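Local coordinates for hemolysin activator protein CdiB (Acinetobacter baumannii ACICU, PDB 6WIL), which probably secretes a contact-dependent growth inhibition toxin across the outer membrane, as a two-partner secretion transporter of the Omp85 superfamily, at residues F246-S257 with R269-P278. Numbering follows the deposited sequence.
Sequences FHLNDILSLNVS and RSYFISYQLP
F246 brings the CD2 side of its ring to within 3.7 Å of Y275 OH, the two side chains crossing at about a right angle. L248 CD1 lies alongside L277 CD1 at 3.9 Å, while N249 O lies 3.2 Å from P278 CD and, with Q276 O, accepts a hydrogen bond from water 1. D250 gathers this loop: its OD2 accepts hydrogen bonds from Y275 OH (2.7 Å), above the carboxylate plane, and from F246 N, on its syn lone pair, while OD1 accepts one from L248 N. With CG between backbone N and carbonyl carbon (chi1 45°), the carboxylate stands 85° from the tyrosine ring plane. From I251 to S257 the strands run antiparallel (176°), with paired bonds at I251–Q276, S253–S274, N255–F272 and S257–S270. L252 CD1 and L254 CD2 both reach I273 CG1, the latter at 3.7 Å. N255 ND2 bonds to N237 OD1 and to water 2, which also meets S270 OG, itself bonded to Q14. V256 CG2 touches Y271 CD2. The hairpin thus turns aliphatic side chains and two tyrosines outward, consistent with lipid, and a mixed face including S253, N255, F272 and S270 toward helix 8-27, while buried D250 ties the preceding periplasmic loop to strand 266-279.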
# COMPACT_ATOMS: atom_id res chain seq x y z
N PHE A 246 16.83 -10.52 -11.17
CA PHE A 246 16.57 -11.31 -12.37
C PHE A 246 16.12 -10.46 -13.55
O PHE A 246 15.57 -11.00 -14.52
CB PHE A 246 15.54 -12.40 -12.07
CG PHE A 246 16.05 -13.48 -11.16
CD1 PHE A 246 16.88 -14.48 -11.65
CD2 PHE A 246 15.70 -13.50 -9.83
CE1 PHE A 246 17.36 -15.47 -10.82
CE2 PHE A 246 16.17 -14.50 -8.99
CZ PHE A 246 17.00 -15.48 -9.49
N HIS A 247 16.34 -9.15 -13.49
CA HIS A 247 15.99 -8.22 -14.57
C HIS A 247 14.53 -8.39 -14.99
O HIS A 247 14.21 -8.56 -16.17
CB HIS A 247 16.93 -8.38 -15.76
CG HIS A 247 18.30 -7.85 -15.51
ND1 HIS A 247 19.20 -8.48 -14.67
CD2 HIS A 247 18.93 -6.74 -15.97
CE1 HIS A 247 20.32 -7.78 -14.63
NE2 HIS A 247 20.18 -6.72 -15.40
N LEU A 248 13.64 -8.34 -14.01
CA LEU A 248 12.21 -8.47 -14.23
C LEU A 248 11.46 -7.37 -13.49
O LEU A 248 10.29 -7.54 -13.14
CB LEU A 248 11.71 -9.84 -13.78
CG LEU A 248 12.17 -11.05 -14.60
CD1 LEU A 248 11.76 -12.35 -13.92
CD2 LEU A 248 11.59 -10.98 -16.00
N ASN A 249 12.13 -6.24 -13.24
CA ASN A 249 11.60 -5.19 -12.37
C ASN A 249 11.26 -5.75 -10.99
O ASN A 249 10.36 -5.27 -10.31
CB ASN A 249 10.38 -4.50 -12.99
CG ASN A 249 10.58 -4.17 -14.47
OD1 ASN A 249 11.38 -3.31 -14.82
ND2 ASN A 249 9.84 -4.86 -15.33
N ASP A 250 12.00 -6.79 -10.59
CA ASP A 250 11.74 -7.52 -9.36
C ASP A 250 12.55 -6.95 -8.21
O ASP A 250 13.54 -6.24 -8.40
CB ASP A 250 12.05 -9.00 -9.55
CG ASP A 250 13.38 -9.24 -10.26
OD1 ASP A 250 13.75 -8.40 -11.10
OD2 ASP A 250 14.04 -10.26 -9.98
N ILE A 251 12.12 -7.28 -7.00
CA ILE A 251 12.79 -6.83 -5.78
C ILE A 251 12.87 -8.00 -4.82
O ILE A 251 11.85 -8.64 -4.52
CB ILE A 251 12.07 -5.63 -5.14
CG1 ILE A 251 12.35 -4.36 -5.95
CG2 ILE A 251 12.52 -5.45 -3.70
CD1 ILE A 251 11.40 -3.24 -5.66
N LEU A 252 14.07 -8.29 -4.34
CA LEU A 252 14.31 -9.36 -3.39
C LEU A 252 14.78 -8.75 -2.07
O LEU A 252 15.73 -7.97 -2.05
CB LEU A 252 15.35 -10.35 -3.92
CG LEU A 252 15.80 -11.47 -2.98
CD1 LEU A 252 14.68 -12.46 -2.74
CD2 LEU A 252 17.03 -12.17 -3.55
N SER A 253 14.09 -9.10 -0.99
CA SER A 253 14.39 -8.55 0.33
C SER A 253 14.72 -9.69 1.28
O SER A 253 14.07 -10.74 1.26
CB SER A 253 13.22 -7.73 0.86
OG SER A 253 12.82 -6.75 -0.09
N LEU A 254 15.73 -9.48 2.12
CA LEU A 254 16.16 -10.45 3.11
C LEU A 254 16.32 -9.76 4.45
O LEU A 254 16.84 -8.64 4.53
CB LEU A 254 17.48 -11.11 2.72
CG LEU A 254 17.62 -11.60 1.27
CD1 LEU A 254 19.07 -11.96 0.98
CD2 LEU A 254 16.71 -12.78 1.02
N ASN A 255 15.86 -10.41 5.52
CA ASN A 255 15.98 -9.86 6.86
C ASN A 255 16.31 -10.96 7.84
O ASN A 255 15.69 -12.03 7.82
CB ASN A 255 14.68 -9.14 7.27
CG ASN A 255 14.90 -8.17 8.41
OD1 ASN A 255 15.20 -7.00 8.19
ND2 ASN A 255 14.75 -8.65 9.64
N VAL A 256 17.30 -10.71 8.70
CA VAL A 256 17.67 -11.62 9.78
C VAL A 256 17.63 -10.84 11.08
O VAL A 256 18.28 -9.79 11.20
CB VAL A 256 19.05 -12.26 9.57
CG1 VAL A 256 19.37 -13.21 10.71
CG2 VAL A 256 19.10 -12.98 8.24
N SER A 257 16.89 -11.34 12.06
CA SER A 257 16.67 -10.64 13.31
C SER A 257 17.13 -11.50 14.48
O SER A 257 16.95 -12.72 14.48
CB SER A 257 15.18 -10.28 13.48
OG SER A 257 15.02 -9.14 14.31
N ARG A 269 15.50 -15.72 17.13
CA ARG A 269 16.12 -15.47 15.85
C ARG A 269 15.06 -15.61 14.76
O ARG A 269 14.14 -16.41 14.88
CB ARG A 269 17.30 -16.43 15.59
CG ARG A 269 18.35 -16.45 16.71
CD ARG A 269 19.59 -17.25 16.31
NE ARG A 269 20.82 -16.72 16.91
CZ ARG A 269 21.55 -17.35 17.83
NH1 ARG A 269 22.65 -16.78 18.31
NH2 ARG A 269 21.19 -18.55 18.26
N SER A 270 15.20 -14.82 13.69
CA SER A 270 14.18 -14.77 12.66
C SER A 270 14.80 -14.50 11.29
O SER A 270 15.59 -13.57 11.14
CB SER A 270 13.14 -13.68 12.98
OG SER A 270 12.23 -13.51 11.91
N TYR A 271 14.43 -15.32 10.31
CA TYR A 271 14.86 -15.18 8.92
C TYR A 271 13.64 -14.90 8.06
O TYR A 271 12.62 -15.60 8.17
CB TYR A 271 15.58 -16.45 8.45
CG TYR A 271 16.02 -16.44 7.00
CD1 TYR A 271 15.12 -16.71 5.97
CD2 TYR A 271 17.34 -16.19 6.65
CE1 TYR A 271 15.52 -16.71 4.65
CE2 TYR A 271 17.75 -16.20 5.32
CZ TYR A 271 16.83 -16.46 4.33
OH TYR A 271 17.23 -16.46 3.01
N PHE A 272 13.74 -13.90 7.18
CA PHE A 272 12.63 -13.48 6.33
C PHE A 272 13.14 -13.17 4.93
O PHE A 272 14.12 -12.44 4.76
CB PHE A 272 11.94 -12.24 6.91
CG PHE A 272 10.83 -11.70 6.05
CD1 PHE A 272 9.56 -12.23 6.12
CD2 PHE A 272 11.07 -10.63 5.19
CE1 PHE A 272 8.54 -11.72 5.33
CE2 PHE A 272 10.05 -10.12 4.41
CZ PHE A 272 8.78 -10.67 4.48
N ILE A 273 12.46 -13.72 3.92
CA ILE A 273 12.79 -13.49 2.52
C ILE A 273 11.52 -13.12 1.78
O ILE A 273 10.47 -13.74 1.97
CB ILE A 273 13.47 -14.72 1.88
CG1 ILE A 273 13.52 -14.58 0.36
CG2 ILE A 273 12.74 -15.99 2.28
CD1 ILE A 273 14.24 -15.71 -0.33
N SER A 274 11.61 -12.09 0.94
CA SER A 274 10.46 -11.62 0.17
C SER A 274 10.90 -11.37 -1.27
O SER A 274 11.95 -10.76 -1.51
CB SER A 274 9.89 -10.34 0.78
OG SER A 274 8.60 -10.06 0.24
N TYR A 275 10.10 -11.86 -2.21
CA TYR A 275 10.32 -11.62 -3.63
C TYR A 275 9.05 -11.06 -4.24
O TYR A 275 7.95 -11.53 -3.94
CB TYR A 275 10.74 -12.90 -4.34
CG TYR A 275 11.14 -12.71 -5.79
CD1 TYR A 275 12.26 -11.95 -6.13
CD2 TYR A 275 10.42 -13.30 -6.81
CE1 TYR A 275 12.64 -11.79 -7.44
CE2 TYR A 275 10.79 -13.14 -8.14
CZ TYR A 275 11.90 -12.38 -8.44
OH TYR A 275 12.27 -12.22 -9.76
N GLN A 276 9.21 -10.07 -5.11
CA GLN A 276 8.07 -9.35 -5.68
C GLN A 276 8.42 -8.88 -7.08
O GLN A 276 9.46 -8.24 -7.27
CB GLN A 276 7.70 -8.15 -4.80
CG GLN A 276 6.22 -7.82 -4.77
CD GLN A 276 5.92 -6.60 -3.92
OE1 GLN A 276 6.75 -6.16 -3.13
NE2 GLN A 276 4.72 -6.05 -4.10
N LEU A 277 7.56 -9.19 -8.05
CA LEU A 277 7.73 -8.68 -9.40
C LEU A 277 6.38 -8.29 -9.98
O LEU A 277 5.37 -8.96 -9.72
CB LEU A 277 8.40 -9.72 -10.32
CG LEU A 277 7.57 -10.81 -11.00
CD1 LEU A 277 8.42 -11.53 -12.03
CD2 LEU A 277 7.02 -11.79 -9.98
N PRO A 278 6.31 -7.19 -10.74
CA PRO A 278 5.04 -6.78 -11.34
C PRO A 278 4.86 -7.32 -12.75
O PRO A 278 5.82 -7.55 -13.49
CB PRO A 278 5.17 -5.25 -11.37
CG PRO A 278 6.63 -5.04 -11.63
CD PRO A 278 7.35 -6.17 -10.91
O HOH W 1 9.17 -5.39 -7.87
O HOH W 2 13.28 -11.33 10.13